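Local structure of LPXTG cell wall surface protein (Streptococcus gordonii, 4IGB) at residues 74-79 and 114-119; 223-228 and 240-245; 244-249 and 255-260. The protein probably serves as a streptococcal surface adhesin anchored to the cell wall, of which this chain comprises the N-terminal N1 and N2 domains. All coordinates share one frame; numbering follows the deposited sequence.

Contact 1 (74-79 and 114-119)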
ATOM      1  N   LEU B  74     -12.690 -22.092   8.500  1.00 22.00           N
ATOM      2  CA  LEU B  74     -12.303 -23.247   7.709  1.00 17.60           C
ATOM      3  C   LEU B  74     -12.813 -24.527   8.374  1.00 22.81           C
ATOM      4  O   LEU B  74     -12.576 -24.758   9.556  1.00 22.02           O
ATOM      5  CB  LEU B  74     -10.775 -23.293   7.576  1.00 13.54           C
ATOM      6  CG  LEU B  74     -10.173 -22.294   6.594  1.00 15.19           C
ATOM      7  CD1 LEU B  74      -8.672 -22.172   6.784  1.00 17.59           C
ATOM      8  CD2 LEU B  74     -10.518 -22.694   5.146  1.00 15.52           C
ATOM      9  N   LYS B  75     -13.525 -25.351   7.611  1.00 25.98           N
ATOM     10  CA  LYS B  75     -14.009 -26.647   8.097  1.00 30.47           C
ATOM     11  C   LYS B  75     -12.882 -27.666   8.216  1.00 30.58           C
ATOM     12  O   LYS B  75     -12.261 -28.025   7.215  1.00 29.78           O
ATOM     13  CB  LYS B  75     -15.065 -27.200   7.141  1.00 24.84           C
ATOM     14  CG  LYS B  75     -16.234 -26.258   6.926  1.00 37.14           C
ATOM     15  CD  LYS B  75     -17.077 -26.683   5.729  1.00 33.28           C
ATOM     16  CE  LYS B  75     -18.268 -25.750   5.565  1.00 40.47           C
ATOM     17  NZ  LYS B  75     -18.947 -25.911   4.253  1.00 50.15           N
ATOM     18  N   VAL B  76     -12.630 -28.159   9.426  1.00 23.46           N
ATOM     19  CA  VAL B  76     -11.549 -29.120   9.609  1.00 27.59           C
ATOM     20  C   VAL B  76     -12.033 -30.566   9.550  1.00 34.56           C
ATOM     21  O   VAL B  76     -13.213 -30.846   9.743  1.00 30.17           O
ATOM     22  CB  VAL B  76     -10.753 -28.867  10.915  1.00 33.10           C
ATOM     23  CG1 VAL B  76     -10.195 -27.468  10.907  1.00 29.49           C
ATOM     24  CG2 VAL B  76     -11.624 -29.063  12.119  1.00 28.43           C
ATOM     25  N   ASP B  77     -11.123 -31.483   9.245  1.00 30.97           N
ATOM     26  CA  ASP B  77     -11.425 -32.899   9.385  1.00 28.31           C
ATOM     27  C   ASP B  77     -11.173 -33.251  10.847  1.00 22.45           C
ATOM     28  O   ASP B  77     -10.029 -33.296  11.291  1.00 30.11           O
ATOM     29  CB  ASP B  77     -10.531 -33.736   8.472  1.00 33.02           C
ATOM     30  CG  ASP B  77     -10.948 -35.199   8.427  1.00 41.31           C
ATOM     31  OD1 ASP B  77     -11.466 -35.712   9.444  1.00 33.80           O
ATOM     32  OD2 ASP B  77     -10.761 -35.833   7.369  1.00 37.59           O
ATOM     33  N   LYS B  78     -12.242 -33.464  11.604  1.00 27.70           N
ATOM     34  CA  LYS B  78     -12.121 -33.663  13.044  1.00 36.64           C
ATOM     35  C   LYS B  78     -11.438 -34.985  13.390  1.00 40.87           C
ATOM     36  O   LYS B  78     -11.018 -35.195  14.529  1.00 38.91           O
ATOM     37  CB  LYS B  78     -13.495 -33.574  13.718  1.00 34.60           C
ATOM     38  CG  LYS B  78     -14.114 -32.183  13.676  1.00 36.02           C
ATOM     39  CD  LYS B  78     -15.634 -32.231  13.833  1.00 39.37           C
ATOM     40  CE  LYS B  78     -16.050 -32.905  15.143  1.00 38.13           C
ATOM     41  NZ  LYS B  78     -15.549 -32.154  16.324  1.00 38.12           N
ATOM     42  N   SER B  79     -11.307 -35.866  12.401  1.00 31.02           N
ATOM     43  CA  SER B  79     -10.712 -37.173  12.648  1.00 40.43           C
ATOM     44  C   SER B  79      -9.211 -37.138  12.459  1.00 43.76           C
ATOM     45  O   SER B  79      -8.522 -38.114  12.751  1.00 51.25           O
ATOM     46  CB  SER B  79     -11.307 -38.231  11.718  1.00 36.84           C
ATOM     47  OG  SER B  79     -10.731 -38.155  10.421  1.00 37.37           O
ATOM     48  N   VAL B 114      -3.850 -21.181   3.531  1.00 14.60           N
ATOM     49  CA  VAL B 114      -3.910 -21.119   4.986  1.00 20.90           C
ATOM     50  C   VAL B 114      -3.602 -22.514   5.488  1.00 17.63           C
ATOM     51  O   VAL B 114      -4.219 -23.489   5.054  1.00 20.50           O
ATOM     52  CB  VAL B 114      -5.296 -20.657   5.497  1.00 21.66           C
ATOM     53  CG1 VAL B 114      -5.357 -20.690   7.054  1.00 16.92           C
ATOM     54  CG2 VAL B 114      -5.630 -19.261   4.945  1.00 15.02           C
ATOM     55  N   THR B 115      -2.626 -22.608   6.380  1.00 19.05           N
ATOM     56  CA  THR B 115      -2.253 -23.880   6.978  1.00 23.49           C
ATOM     57  C   THR B 115      -2.625 -23.864   8.460  1.00 26.13           C
ATOM     58  O   THR B 115      -2.207 -22.970   9.207  1.00 23.46           O
ATOM     59  CB  THR B 115      -0.728 -24.133   6.866  1.00 28.69           C
ATOM     60  OG1 THR B 115      -0.314 -24.045   5.494  1.00 28.27           O
ATOM     61  CG2 THR B 115      -0.373 -25.512   7.429  1.00 27.43           C
ATOM     62  N   LEU B 116      -3.413 -24.851   8.867  1.00 19.45           N
ATOM     63  CA  LEU B 116      -3.768 -25.058  10.269  1.00 22.83           C
ATOM     64  C   LEU B 116      -2.753 -26.005  10.890  1.00 28.16           C
ATOM     65  O   LEU B 116      -2.654 -27.165  10.484  1.00 24.12           O
ATOM     66  CB  LEU B 116      -5.176 -25.671  10.375  1.00 22.19           C
ATOM     67  CG  LEU B 116      -6.399 -24.744  10.469  1.00 33.91           C
ATOM     68  CD1 LEU B 116      -6.228 -23.441   9.713  1.00 25.35           C
ATOM     69  CD2 LEU B 116      -7.674 -25.455  10.026  1.00 27.49           C
ATOM     70  N   HIS B 117      -1.997 -25.505  11.860  1.00 25.04           N
ATOM     71  CA  HIS B 117      -1.034 -26.312  12.597  1.00 21.31           C
ATOM     72  C   HIS B 117      -1.667 -26.854  13.873  1.00 27.13           C
ATOM     73  O   HIS B 117      -1.942 -26.107  14.813  1.00 24.65           O
ATOM     74  CB  HIS B 117       0.216 -25.489  12.945  1.00 24.91           C
ATOM     75  CG  HIS B 117       1.045 -25.120  11.752  1.00 35.68           C
ATOM     76  ND1 HIS B 117       2.094 -25.896  11.305  1.00 36.78           N
ATOM     77  CD2 HIS B 117       0.965 -24.071  10.900  1.00 28.55           C
ATOM     78  CE1 HIS B 117       2.631 -25.334  10.237  1.00 31.09           C
ATOM     79  NE2 HIS B 117       1.962 -24.227   9.968  1.00 30.94           N
ATOM     80  N   TYR B 118      -1.908 -28.159  13.895  1.00 28.50           N
ATOM     81  CA  TYR B 118      -2.480 -28.809  15.069  1.00 27.87           C
ATOM     82  C   TYR B 118      -1.613 -28.568  16.318  1.00 26.08           C
ATOM     83  O   TYR B 118      -0.394 -28.750  16.286  1.00 29.35           O
ATOM     84  CB  TYR B 118      -2.652 -30.308  14.807  1.00 28.52           C
ATOM     85  CG  TYR B 118      -3.432 -31.025  15.886  1.00 36.13           C
ATOM     86  CD1 TYR B 118      -4.765 -30.698  16.137  1.00 33.66           C
ATOM     87  CD2 TYR B 118      -2.847 -32.030  16.646  1.00 33.19           C
ATOM     88  CE1 TYR B 118      -5.493 -31.347  17.116  1.00 36.50           C
ATOM     89  CE2 TYR B 118      -3.571 -32.692  17.632  1.00 33.38           C
ATOM     90  CZ  TYR B 118      -4.891 -32.343  17.858  1.00 36.37           C
ATOM     91  OH  TYR B 118      -5.616 -32.984  18.829  1.00 42.00           O
ATOM     92  N   LEU B 119      -2.243 -28.145  17.410  1.00 26.93           N
ATOM     93  CA  LEU B 119      -1.506 -27.756  18.610  1.00 24.44           C
ATOM     94  C   LEU B 119      -1.088 -28.929  19.511  1.00 30.66           C
ATOM     95  O   LEU B 119      -0.274 -28.758  20.407  1.00 34.24           O
ATOM     96  CB  LEU B 119      -2.309 -26.748  19.419  1.00 28.53           C
ATOM     97  CG  LEU B 119      -2.200 -25.289  18.976  1.00 30.83           C
ATOM     98  CD1 LEU B 119      -3.293 -24.471  19.638  1.00 29.74           C
ATOM     99  CD2 LEU B 119      -0.819 -24.730  19.310  1.00 20.97           C
TER
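L74 and V76 interlock with V114 and L116, a small worked example of how a β-sandwich closes: two sheets lie face to face, and the branches of one layer drop between those of the other. L74 lies near the end of strand 68-75 of a six-stranded antiparallel sheet, whereas V114 and L116 belong to strand 103-118 of the eight-stranded sheet that faces it; both lie in the N-terminal domain. The two chains run in the same sense, with the CA atoms of V76 and L116 8.8 Å apart.

The bump on the first chain is CD1 of L74. It drops into the hollow between V114 and L116, lying 3.6 Å from V114 CG1 and 4.0 Å from L116 CD1, the two methyls that line the hollow, and it also touches V114 CB. The valine puts that methyl there because CG1 stands opposite its own backbone N (chi1 176°).

L116 uses both branches: CD1 meets L74, while CD2 reaches V76, whose side chain meets it nearly at a right angle. Here the fit is tightest, V76 CG1 and L116 CD2 being 3.3 Å apart, less than the usual van der Waals separation. The leucine's chi2 of 32° lies far from a staggered value, so the exact placing of its fork, and with it this close approach, should be read with some caution. F86, F138, V136 and F170 close in around these aliphatic groups, so the hollow is walled on several sides by neighbouring strands.

Past V76 the first chain leaves the layer and makes an Asx turn. D77 OD1 accepts both S79 N, at 3.0 Å, and S79 OG, at 2.7 Å, the two donors approaching from the same face of the carboxylate plane.

Contact 2 (223-228 and 240-245)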
ATOM      1  N   ARG B 223      11.139   0.078   4.158  1.00 15.14           N
ATOM      2  CA  ARG B 223      10.624  -0.408   5.431  1.00 16.06           C
ATOM      3  C   ARG B 223      10.942   0.570   6.553  1.00 22.90           C
ATOM      4  O   ARG B 223      12.110   0.813   6.878  1.00 19.62           O
ATOM      5  CB  ARG B 223      11.189  -1.781   5.782  1.00 16.83           C
ATOM      6  CG  ARG B 223      10.625  -2.335   7.085  1.00 13.23           C
ATOM      7  CD  ARG B 223      11.723  -2.772   8.037  1.00 23.00           C
ATOM      8  NE  ARG B 223      12.487  -1.641   8.550  1.00 23.40           N
ATOM      9  CZ  ARG B 223      13.540  -1.760   9.353  1.00 22.49           C
ATOM     10  NH1 ARG B 223      13.961  -2.959   9.726  1.00 19.70           N
ATOM     11  NH2 ARG B 223      14.172  -0.678   9.786  1.00 23.25           N
ATOM     12  N   LEU B 224       9.903   1.141   7.144  1.00 17.23           N
ATOM     13  CA  LEU B 224      10.107   2.117   8.198  1.00 16.20           C
ATOM     14  C   LEU B 224       9.812   1.521   9.566  1.00 20.81           C
ATOM     15  O   LEU B 224       8.794   0.872   9.750  1.00 19.46           O
ATOM     16  CB  LEU B 224       9.220   3.339   7.977  1.00 22.93           C
ATOM     17  CG  LEU B 224       9.222   4.301   9.176  1.00 22.63           C
ATOM     18  CD1 LEU B 224      10.521   5.095   9.202  1.00 21.76           C
ATOM     19  CD2 LEU B 224       8.026   5.235   9.136  1.00 19.49           C
ATOM     20  N   MET B 225      10.716   1.741  10.513  1.00 21.00           N
ATOM     21  CA  MET B 225      10.470   1.443  11.917  1.00 19.19           C
ATOM     22  C   MET B 225      10.709   2.685  12.746  1.00 20.29           C
ATOM     23  O   MET B 225      11.463   3.569  12.358  1.00 27.96           O
ATOM     24  CB  MET B 225      11.422   0.383  12.439  1.00 22.48           C
ATOM     25  CG  MET B 225      11.090  -1.029  12.079  1.00 22.80           C
ATOM     26  SD  MET B 225      12.286  -2.104  12.867  1.00 26.83           S
ATOM     27  CE  MET B 225      11.621  -3.719  12.410  1.00 21.04           C
ATOM     28  N   ASN B 226      10.071   2.738  13.898  1.00 27.28           N
ATOM     29  CA  ASN B 226      10.370   3.758  14.886  1.00 22.92           C
ATOM     30  C   ASN B 226      11.468   3.218  15.805  1.00 29.93           C
ATOM     31  O   ASN B 226      11.584   1.991  16.013  1.00 22.37           O
ATOM     32  CB  ASN B 226       9.104   4.116  15.658  1.00 18.94           C
ATOM     33  CG  ASN B 226       9.361   5.091  16.801  1.00 27.67           C
ATOM     34  OD1 ASN B 226       9.669   4.670  17.907  1.00 22.76           O
ATOM     35  ND2 ASN B 226       9.208   6.391  16.539  1.00 17.89           N
ATOM     36  N   ASN B 227      12.293   4.129  16.320  1.00 22.69           N
ATOM     37  CA  ASN B 227      13.395   3.780  17.218  1.00 29.20           C
ATOM     38  C   ASN B 227      13.020   2.812  18.337  1.00 29.88           C
ATOM     39  O   ASN B 227      13.858   2.033  18.802  1.00 24.55           O
ATOM     40  CB  ASN B 227      14.012   5.046  17.826  1.00 24.45           C
ATOM     41  CG  ASN B 227      14.816   5.843  16.815  1.00 36.31           C
ATOM     42  OD1 ASN B 227      15.545   5.274  15.991  1.00 30.75           O
ATOM     43  ND2 ASN B 227      14.692   7.169  16.872  1.00 25.51           N
ATOM     44  N   ALA B 228      11.758   2.844  18.753  1.00 19.88           N
ATOM     45  CA  ALA B 228      11.336   2.047  19.905  1.00 25.65           C
ATOM     46  C   ALA B 228      10.899   0.634  19.532  1.00 27.54           C
ATOM     47  O   ALA B 228      10.490  -0.145  20.387  1.00 21.78           O
ATOM     48  CB  ALA B 228      10.226   2.769  20.668  1.00 22.25           C
ATOM     49  N   THR B 240      10.906 -12.538   5.011  1.00 17.25           N
ATOM     50  CA  THR B 240      11.385 -11.885   6.211  1.00 15.98           C
ATOM     51  C   THR B 240      10.204 -11.753   7.168  1.00 23.70           C
ATOM     52  O   THR B 240       9.108 -11.385   6.754  1.00 22.62           O
ATOM     53  CB  THR B 240      12.009 -10.513   5.869  1.00 23.67           C
ATOM     54  OG1 THR B 240      13.189 -10.729   5.089  1.00 19.05           O
ATOM     55  CG2 THR B 240      12.379  -9.727   7.125  1.00 14.15           C
ATOM     56  N   SER B 241      10.423 -12.084   8.435  1.00 18.46           N
ATOM     57  CA  SER B 241       9.347 -12.100   9.421  1.00 17.66           C
ATOM     58  C   SER B 241       9.602 -11.087  10.514  1.00 22.57           C
ATOM     59  O   SER B 241      10.751 -10.825  10.870  1.00 19.68           O
ATOM     60  CB  SER B 241       9.236 -13.479  10.066  1.00 20.22           C
ATOM     61  OG  SER B 241       8.825 -14.458   9.131  1.00 19.62           O
ATOM     62  N   TRP B 242       8.526 -10.524  11.048  1.00 18.34           N
ATOM     63  CA  TRP B 242       8.617  -9.651  12.205  1.00 17.87           C
ATOM     64  C   TRP B 242       7.919 -10.322  13.371  1.00 24.99           C
ATOM     65  O   TRP B 242       6.716 -10.584  13.319  1.00 24.64           O
ATOM     66  CB  TRP B 242       8.052  -8.267  11.881  1.00 12.30           C
ATOM     67  CG  TRP B 242       8.974  -7.540  10.968  1.00 18.92           C
ATOM     68  CD1 TRP B 242      10.024  -6.734  11.328  1.00 17.97           C
ATOM     69  CD2 TRP B 242       8.988  -7.594   9.531  1.00 20.60           C
ATOM     70  NE1 TRP B 242      10.665  -6.265  10.206  1.00 20.25           N
ATOM     71  CE2 TRP B 242      10.047  -6.776   9.090  1.00 19.67           C
ATOM     72  CE3 TRP B 242       8.196  -8.241   8.577  1.00 20.69           C
ATOM     73  CZ2 TRP B 242      10.333  -6.586   7.744  1.00 16.72           C
ATOM     74  CZ3 TRP B 242       8.482  -8.043   7.231  1.00 20.42           C
ATOM     75  CH2 TRP B 242       9.539  -7.226   6.832  1.00 22.03           C
ATOM     76  N   ILE B 243       8.688 -10.628  14.412  1.00 19.00           N
ATOM     77  CA  ILE B 243       8.227 -11.552  15.440  1.00 17.73           C
ATOM     78  C   ILE B 243       8.047 -10.859  16.779  1.00 23.36           C
ATOM     79  O   ILE B 243       8.911 -10.100  17.204  1.00 23.43           O
ATOM     80  CB  ILE B 243       9.195 -12.731  15.566  1.00 24.53           C
ATOM     81  CG1 ILE B 243       9.323 -13.432  14.203  1.00 21.37           C
ATOM     82  CG2 ILE B 243       8.717 -13.712  16.650  1.00 20.71           C
ATOM     83  CD1 ILE B 243      10.526 -14.344  14.067  1.00 25.27           C
ATOM     84  N   ALA B 244       6.905 -11.102  17.419  1.00 20.78           N
ATOM     85  CA  ALA B 244       6.572 -10.475  18.696  1.00 22.95           C
ATOM     86  C   ALA B 244       7.592 -10.780  19.786  1.00 25.18           C
ATOM     87  O   ALA B 244       8.107 -11.893  19.876  1.00 22.35           O
ATOM     88  CB  ALA B 244       5.188 -10.900  19.156  1.00 19.97           C
ATOM     89  N   THR B 245       7.870  -9.788  20.626  1.00 24.79           N
ATOM     90  CA  THR B 245       8.728 -10.008  21.789  1.00 21.69           C
ATOM     91  C   THR B 245       8.078  -9.587  23.106  1.00 34.78           C
ATOM     92  O   THR B 245       8.497 -10.036  24.171  1.00 33.58           O
ATOM     93  CB  THR B 245      10.097  -9.305  21.657  1.00 24.61           C
ATOM     94  OG1 THR B 245       9.904  -7.887  21.551  1.00 27.40           O
ATOM     95  CG2 THR B 245      10.840  -9.808  20.429  1.00 24.51           C
TER
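R223 NH1 and W242 NE1 both hydrogen-bond to one oxygen, OE1 of Q233, so a single amide on strand 232-235 ties together the two residues whose side chains also touch. The second guanidinium nitrogen, R223 NH2, is taken by the backbone carbonyl of I17. Anchored through both nitrogens, the arginine head cannot readily rotate, and M225 CG sits 3.7 Å above the plane of that guanidinium, over its centre.

R223 reaches this place by a bent route. After starting away from its backbone N, the chain kinks at chi2 (-128°) and again at chi3, which brings CD obliquely to W242 CZ2 at 4.1 Å and leaves the guanidinium and indole planes 68° apart. The principle illustrated is the joining of separate sheets through long side chains: strand 220-226 belongs to a mixed sheet of the N-terminal domain and strand 239-243 to its eight-stranded antiparallel one, and the CA atoms of M225 and W242 are 11.3 Å apart.

M225 reaches across toward the indole on a chain extended beyond CG. Its terminal methyl CE arrives at the edge of the indole, near the ring plane, 3.5 Å from W242 NE1 and 3.6 Å from W242 CD1. One face of the ring is covered from its own strand by T240 CG2, set off toward the rim, and Y216 makes an edge-to-face stack with the indole. Where strand 220-226 gives out, N226 OD1 accepts A228 N at 2.9 Å in an Asx turn, the N-H pointing at the oxygen at 162°.

Contact 3 (244-249 and 255-260). With NA (sodium ion), chain M.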
ATOM      1  N   ALA B 244       6.905 -11.102  17.419  1.00 20.78           N
ATOM      2  CA  ALA B 244       6.572 -10.475  18.696  1.00 22.95           C
ATOM      3  C   ALA B 244       7.592 -10.780  19.786  1.00 25.18           C
ATOM      4  O   ALA B 244       8.107 -11.893  19.876  1.00 22.35           O
ATOM      5  CB  ALA B 244       5.188 -10.900  19.156  1.00 19.97           C
ATOM      6  N   THR B 245       7.870  -9.788  20.626  1.00 24.79           N
ATOM      7  CA  THR B 245       8.728 -10.008  21.789  1.00 21.69           C
ATOM      8  C   THR B 245       8.078  -9.587  23.106  1.00 34.78           C
ATOM      9  O   THR B 245       8.497 -10.036  24.171  1.00 33.58           O
ATOM     10  CB  THR B 245      10.097  -9.305  21.657  1.00 24.61           C
ATOM     11  OG1 THR B 245       9.904  -7.887  21.551  1.00 27.40           O
ATOM     12  CG2 THR B 245      10.840  -9.808  20.429  1.00 24.51           C
ATOM     13  N   GLN B 246       7.059  -8.734  23.048  1.00 32.84           N
ATOM     14  CA  GLN B 246       6.445  -8.254  24.282  1.00 32.06           C
ATOM     15  C   GLN B 246       5.065  -7.651  24.072  1.00 35.46           C
ATOM     16  O   GLN B 246       4.712  -7.239  22.967  1.00 32.38           O
ATOM     17  CB  GLN B 246       7.355  -7.231  24.966  1.00 31.60           C
ATOM     18  CG  GLN B 246       7.711  -6.036  24.089  1.00 34.01           C
ATOM     19  CD  GLN B 246       8.358  -4.903  24.878  1.00 49.78           C
ATOM     20  OE1 GLN B 246       9.580  -4.874  25.081  1.00 40.52           O
ATOM     21  NE2 GLN B 246       7.535  -3.961  25.325  1.00 47.24           N
ATOM     22  N   ILE B 247       4.291  -7.603  25.152  1.00 25.37           N
ATOM     23  CA  ILE B 247       2.983  -6.967  25.144  1.00 22.73           C
ATOM     24  C   ILE B 247       3.128  -5.481  24.864  1.00 24.63           C
ATOM     25  O   ILE B 247       4.047  -4.838  25.366  1.00 32.26           O
ATOM     26  CB  ILE B 247       2.297  -7.141  26.497  1.00 36.21           C
ATOM     27  CG1 ILE B 247       2.290  -8.616  26.884  1.00 45.02           C
ATOM     28  CG2 ILE B 247       0.876  -6.607  26.449  1.00 32.02           C
ATOM     29  CD1 ILE B 247       1.386  -9.428  26.017  1.00 55.64           C
ATOM     30  N   THR B 248       2.233  -4.941  24.047  1.00 24.43           N
ATOM     31  CA  THR B 248       2.182  -3.506  23.788  1.00 30.32           C
ATOM     32  C   THR B 248       0.737  -3.061  23.864  1.00 35.25           C
ATOM     33  O   THR B 248      -0.140  -3.697  23.281  1.00 33.40           O
ATOM     34  CB  THR B 248       2.709  -3.138  22.376  1.00 28.56           C
ATOM     35  OG1 THR B 248       2.062  -3.961  21.394  1.00 21.69           O
ATOM     36  CG2 THR B 248       4.212  -3.342  22.292  1.00 23.38           C
ATOM     37  N   GLY B 249       0.482  -1.965  24.570  1.00 32.04           N
ATOM     38  CA  GLY B 249      -0.866  -1.447  24.656  1.00 29.79           C
ATOM     39  C   GLY B 249      -0.950  -0.016  24.176  1.00 27.41           C
ATOM     40  O   GLY B 249       0.019   0.743  24.279  1.00 26.62           O
ATOM     41  N   ASN B 255       1.835   0.832  17.138  1.00 20.92           N
ATOM     42  CA  ASN B 255       2.433   1.262  15.882  1.00 25.40           C
ATOM     43  C   ASN B 255       3.950   1.349  15.973  1.00 23.43           C
ATOM     44  O   ASN B 255       4.668   0.851  15.104  1.00 21.60           O
ATOM     45  CB  ASN B 255       1.895   2.634  15.490  1.00 14.99           C
ATOM     46  CG  ASN B 255       0.503   2.572  14.927  1.00 24.19           C
ATOM     47  OD1 ASN B 255       0.312   2.480  13.709  1.00 25.49           O
ATOM     48  ND2 ASN B 255      -0.488   2.599  15.812  1.00 15.44           N
ATOM     49  N   ASN B 256       4.432   1.997  17.028  1.00 21.18           N
ATOM     50  CA  ASN B 256       5.859   2.296  17.149  1.00 17.75           C
ATOM     51  C   ASN B 256       6.709   1.199  17.786  1.00 23.60           C
ATOM     52  O   ASN B 256       7.841   0.971  17.368  1.00 25.06           O
ATOM     53  CB  ASN B 256       6.054   3.641  17.863  1.00 20.87           C
ATOM     54  CG  ASN B 256       5.505   4.813  17.049  1.00 26.23           C
ATOM     55  OD1 ASN B 256       5.904   5.027  15.901  1.00 27.90           O
ATOM     56  ND2 ASN B 256       4.563   5.555  17.630  1.00 25.57           N
ATOM     57  N   VAL B 257       6.171   0.523  18.796  1.00 20.19           N
ATOM     58  CA  VAL B 257       6.909  -0.528  19.473  1.00 18.37           C
ATOM     59  C   VAL B 257       6.702  -1.909  18.837  1.00 26.20           C
ATOM     60  O   VAL B 257       7.651  -2.700  18.704  1.00 22.20           O
ATOM     61  CB  VAL B 257       6.530  -0.608  20.965  1.00 22.69           C
ATOM     62  CG1 VAL B 257       7.121  -1.860  21.592  1.00 20.55           C
ATOM     63  CG2 VAL B 257       6.994   0.663  21.708  1.00 25.04           C
ATOM     64  N   SER B 258       5.465  -2.211  18.455  1.00 18.89           N
ATOM     65  CA  SER B 258       5.162  -3.528  17.908  1.00 14.23           C
ATOM     66  C   SER B 258       4.591  -3.476  16.479  1.00 21.95           C
ATOM     67  O   SER B 258       3.929  -4.414  16.048  1.00 22.93           O
ATOM     68  CB  SER B 258       4.200  -4.272  18.831  1.00 15.78           C
ATOM     69  OG  SER B 258       2.957  -3.582  18.945  1.00 16.73           O
ATOM     70  N   GLY B 259       4.874  -2.405  15.745  1.00 18.77           N
ATOM     71  CA  GLY B 259       4.411  -2.280  14.372  1.00 15.33           C
ATOM     72  C   GLY B 259       5.449  -1.694  13.432  1.00 21.47           C
ATOM     73  O   GLY B 259       6.559  -1.366  13.844  1.00 27.22           O
ATOM     74  N   LEU B 260       5.104  -1.558  12.157  1.00 20.69           N
ATOM     75  CA  LEU B 260       6.044  -1.023  11.187  1.00 14.93           C
ATOM     76  C   LEU B 260       5.306  -0.656   9.914  1.00 19.19           C
ATOM     77  O   LEU B 260       4.133  -0.981   9.774  1.00 23.06           O
ATOM     78  CB  LEU B 260       7.144  -2.043  10.876  1.00 17.93           C
ATOM     79  CG  LEU B 260       6.715  -3.344  10.184  1.00 20.62           C
ATOM     80  CD1 LEU B 260       7.867  -3.942   9.391  1.00 17.24           C
ATOM     81  CD2 LEU B 260       6.186  -4.351  11.193  1.00 19.76           C
TER
HETATM   82 NA    NA M 504      -1.741  -5.574  22.626  0.72 31.94          NA
HETATM   83  O   HOH W   1      -3.650  -4.088  22.266  1.00 37.28           O
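T248 and S258 join hydroxyl to hydroxyl: T248 OG1 and S258 OG lie 2.6 Å apart in a short hydrogen bond. Both oxygens occupy the position between their own backbone N and carbonyl carbon, chi1 being 50° in the threonine and 62° in the serine, and this turns them to face each other across the contact. S258 OG is also bonded to the carbonyl oxygen of E254, four residues earlier in the chain. The hydroxyl pair probably steadies T248, making S258 a second-shell neighbour of the metal site.

Beside this bond the packing is dense. T248 CG2 presses on V257 CG1 at 3.3 Å, closer than carbons normally approach, the two side chains running alongside in opposing senses; the same methyl lies 3.6 Å from S258 CB. The motif is a strand-loop-helix connection, in which the loop that follows strand 239-243 is held against V257 and S258, in the part of the chain reached through the short helix 250-256. V257 and S258 are pinned in turn by backbone hydrogen bonds to V230 and I199.

The rim is looser. Q246 is exposed to solvent, and its amide end comes nearest, NE2 standing 4.3 Å from V257 CG1 in simple contact.

T248 has a second task on its main chain. Its carbonyl O binds the sodium ion at 2.5 Å, and water 1 lies at the same distance from the metal, while D198 OD1 and D200 OD2 supply carboxylate ligands.

Contacts 2 and 3 are practically continuous: their centres are 8 Å apart, and A244 and T245 belong to both. They touch directly where W242 CE2 meets L260 CD1 at 3.6 Å and where N226 CB lies 3.3 Å from N256 OD1. The same length of chain carries W242 in contact 2 and, six residues on, T248 with its sodium ion in contact 3. Contact 1 stands apart, its centre 29 Å from that of contact 2 and 28 Å from that of contact 3, with nearest atoms about 12 and 15 Å away. It is related to contact 2 through the eight-stranded sheet, which holds both strand 103-118 and strand 239-243.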